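Local coordinates for thioredoxin domain-containing protein (Silicibacter pomeroyi, PDB 3EYT), which is of uncertain function but, as a thioredoxin-like member of the AhpC/TSA family, probably acts as an oxidoreductase with antioxidant activity, at residues C[35-39]-C[82-86]. Numbering follows the deposited sequence.
Sequences AFQML and SLKAF
Met38, a selenomethionine, lays its CB over the face of the Phe86 ring, 3.8 Å from the ring centroid and only 8° off the normal, a CH-pi contact. Met38 SE lies obliquely to the Phe86 ring, 5.5 Å from its centroid and 38° off the normal, a Met-aromatic contact. A p chi1 and a t chi2 carry the side chain out to the helix, and chi3 m (-83°) places its methyl, so that Met38 SE lies 3.5 Å from Leu83 N and Met38 CE reaches 3.4 Å from Ser82 O and 3.7 Å from Phe86 CB. Residues 35-39 are strand at Ala35 and Phe36, still extended at Gln37, and bend at Met38 (phi/psi -64/-29); 82-86 is regular helix, with Phe86 N hydrogen-bonded to Ser82 O at 3.0 Å. Met38 and Leu83 hold the closest CA pair, 6.9 Å. Before the bend, Phe36 (chi1 p) points toward the helix, Phe36 CE1 3.9 Å from Phe86 CE2 and Phe36 CZ 4.1 Å from Leu83 CD1. The segments meet without a mutual hydrogen bond, mainly through apolar side-chain packing, and bury 274 Å², both sides summed. Helix 41-57 contributes Ile48 to both phenylalanines. In the second subunit, Leu39 packs on Met38 and Phe86, and Ala77 O accepts a hydrogen bond from Ser82 OG. Helix 80-89, which links parallel strands 63-69 and 96-99, thus packs against the end of central strand 30-36. Phe36 also touches Cys43; such a strand leading into a helix-start CxxC pattern (Cys40, Cys43) is typical of the thioredoxin fold, consistent with a redox site.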
ATOM      1  N   ALA C  35     -13.478 -10.857  11.478  1.00 13.67           N
ATOM      2  CA  ALA C  35     -12.096 -10.485  11.224  1.00 12.85           C
ATOM      3  C   ALA C  35     -11.702 -11.225   9.960  1.00 13.29           C
ATOM      4  O   ALA C  35     -11.873 -12.447   9.859  1.00 13.58           O
ATOM      5  CB  ALA C  35     -11.196 -10.884  12.364  1.00 11.98           C
ATOM      6  N   PHE C  36     -11.207 -10.475   8.983  1.00 13.24           N
ATOM      7  CA  PHE C  36     -10.996 -11.021   7.660  1.00 13.57           C
ATOM      8  C   PHE C  36      -9.804 -10.307   7.008  1.00 13.59           C
ATOM      9  O   PHE C  36      -9.398  -9.215   7.433  1.00 12.04           O
ATOM     10  CB  PHE C  36     -12.274 -10.838   6.803  1.00 13.46           C
ATOM     11  CG  PHE C  36     -12.543  -9.396   6.389  1.00 15.11           C
ATOM     12  CD1 PHE C  36     -12.201  -8.953   5.102  1.00 13.87           C
ATOM     13  CD2 PHE C  36     -13.148  -8.492   7.283  1.00 16.07           C
ATOM     14  CE1 PHE C  36     -12.442  -7.620   4.714  1.00 14.74           C
ATOM     15  CE2 PHE C  36     -13.398  -7.171   6.923  1.00 18.03           C
ATOM     16  CZ  PHE C  36     -13.036  -6.723   5.622  1.00 14.00           C
ATOM     17  N   GLN C  37      -9.281 -10.930   5.946  1.00 13.47           N
ATOM     18  CA  GLN C  37      -8.352 -10.291   5.016  1.00 11.86           C
ATOM     19  C   GLN C  37      -9.043 -10.351   3.681  1.00 12.58           C
ATOM     20  O   GLN C  37      -9.602 -11.404   3.304  1.00 12.88           O
ATOM     21  CB  GLN C  37      -7.042 -11.085   4.871  1.00 12.48           C
ATOM     22  CG  GLN C  37      -6.151 -11.103   6.136  1.00 13.88           C
ATOM     23  CD  GLN C  37      -4.798 -11.769   5.879  1.00 15.11           C
ATOM     24  OE1 GLN C  37      -3.782 -11.101   5.882  1.00 13.58           O
ATOM     25  NE2 GLN C  37      -4.805 -13.060   5.582  1.00 14.53           N
HETATM   26  N   MSE C  38      -8.961  -9.257   2.939  1.00 12.33           N
HETATM   27  CA  MSE C  38      -9.681  -9.141   1.674  1.00 12.81           C
HETATM   28  C   MSE C  38      -9.199 -10.145   0.623  1.00 13.45           C
HETATM   29  O   MSE C  38      -9.977 -10.556  -0.215  1.00 14.02           O
HETATM   30  CB  MSE C  38      -9.606  -7.706   1.152  1.00 12.82           C
HETATM   31  CG  MSE C  38      -8.176  -7.263   0.844  1.00 12.80           C
HETATM   32 SE   MSE C  38      -8.171  -5.425   0.173  0.75 18.30          SE
HETATM   33  CE  MSE C  38      -8.584  -5.821  -1.725  1.00 13.03           C
ATOM     34  N   LEU C  39      -7.932 -10.554   0.669  1.00 13.40           N
ATOM     35  CA  LEU C  39      -7.422 -11.532  -0.300  1.00 14.68           C
ATOM     36  C   LEU C  39      -7.421 -13.001   0.192  1.00 15.67           C
ATOM     37  O   LEU C  39      -6.854 -13.893  -0.445  1.00 15.51           O
ATOM     38  CB  LEU C  39      -6.013 -11.110  -0.785  1.00 14.66           C
ATOM     39  CG  LEU C  39      -5.857  -9.709  -1.393  1.00 15.83           C
ATOM     40  CD1 LEU C  39      -4.422  -9.549  -1.896  1.00 16.19           C
ATOM     41  CD2 LEU C  39      -6.862  -9.483  -2.558  1.00 15.30           C
ATOM     42  N   SER C  82      -7.092  -0.310  -1.414  1.00 13.28           N
ATOM     43  CA  SER C  82      -7.579  -1.590  -1.936  1.00 12.87           C
ATOM     44  C   SER C  82      -8.835  -2.089  -1.256  1.00 12.14           C
ATOM     45  O   SER C  82      -9.750  -2.619  -1.913  1.00 11.89           O
ATOM     46  CB  SER C  82      -6.476  -2.644  -1.892  1.00 13.18           C
ATOM     47  OG  SER C  82      -5.515  -2.385  -2.906  1.00 14.80           O
ATOM     48  N   LEU C  83      -8.874  -1.956   0.066  1.00 12.99           N
ATOM     49  CA  LEU C  83     -10.033  -2.325   0.873  1.00 13.10           C
ATOM     50  C   LEU C  83     -11.274  -1.544   0.503  1.00 14.21           C
ATOM     51  O   LEU C  83     -12.344  -2.125   0.418  1.00 15.14           O
ATOM     52  CB  LEU C  83      -9.756  -2.104   2.375  1.00 13.05           C
ATOM     53  CG  LEU C  83     -10.927  -2.496   3.302  1.00 12.30           C
ATOM     54  CD1 LEU C  83     -11.253  -3.988   3.154  1.00 10.82           C
ATOM     55  CD2 LEU C  83     -10.628  -2.151   4.756  1.00 10.59           C
ATOM     56  N   LYS C  84     -11.133  -0.224   0.307  1.00 14.23           N
ATOM     57  CA  LYS C  84     -12.260   0.626  -0.115  1.00 14.97           C
ATOM     58  C   LYS C  84     -12.938   0.071  -1.393  1.00 13.42           C
ATOM     59  O   LYS C  84     -14.170  -0.039  -1.460  1.00 13.12           O
ATOM     60  CB  LYS C  84     -11.772   2.069  -0.347  1.00 15.03           C
ATOM     61  CG  LYS C  84     -12.910   3.086  -0.368  1.00 19.24           C
ATOM     62  CD  LYS C  84     -12.367   4.485  -0.591  1.00 23.60           C
ATOM     63  CE  LYS C  84     -13.459   5.486  -0.336  1.00 27.87           C
ATOM     64  NZ  LYS C  84     -13.449   6.432  -1.473  1.00 30.95           N
ATOM     65  N   ALA C  85     -12.120  -0.313  -2.376  1.00 12.43           N
ATOM     66  CA  ALA C  85     -12.627  -0.870  -3.649  1.00 12.71           C
ATOM     67  C   ALA C  85     -13.273  -2.229  -3.425  1.00 11.40           C
ATOM     68  O   ALA C  85     -14.346  -2.508  -3.954  1.00 11.44           O
ATOM     69  CB  ALA C  85     -11.517  -0.963  -4.676  1.00 11.98           C
ATOM     70  N   PHE C  86     -12.655  -3.042  -2.579  1.00 12.89           N
ATOM     71  CA  PHE C  86     -13.205  -4.351  -2.240  1.00 13.59           C
ATOM     72  C   PHE C  86     -14.587  -4.264  -1.573  1.00 14.40           C
ATOM     73  O   PHE C  86     -15.521  -5.028  -1.922  1.00 15.84           O
ATOM     74  CB  PHE C  86     -12.201  -5.085  -1.323  1.00 14.26           C
ATOM     75  CG  PHE C  86     -12.706  -6.387  -0.797  1.00 13.12           C
ATOM     76  CD1 PHE C  86     -12.568  -7.547  -1.541  1.00 13.53           C
ATOM     77  CD2 PHE C  86     -13.269  -6.461   0.477  1.00 13.72           C
ATOM     78  CE1 PHE C  86     -13.014  -8.790  -1.025  1.00 17.16           C
ATOM     79  CE2 PHE C  86     -13.738  -7.682   0.995  1.00 14.69           C
ATOM     80  CZ  PHE C  86     -13.613  -8.844   0.243  1.00 13.22           C
TER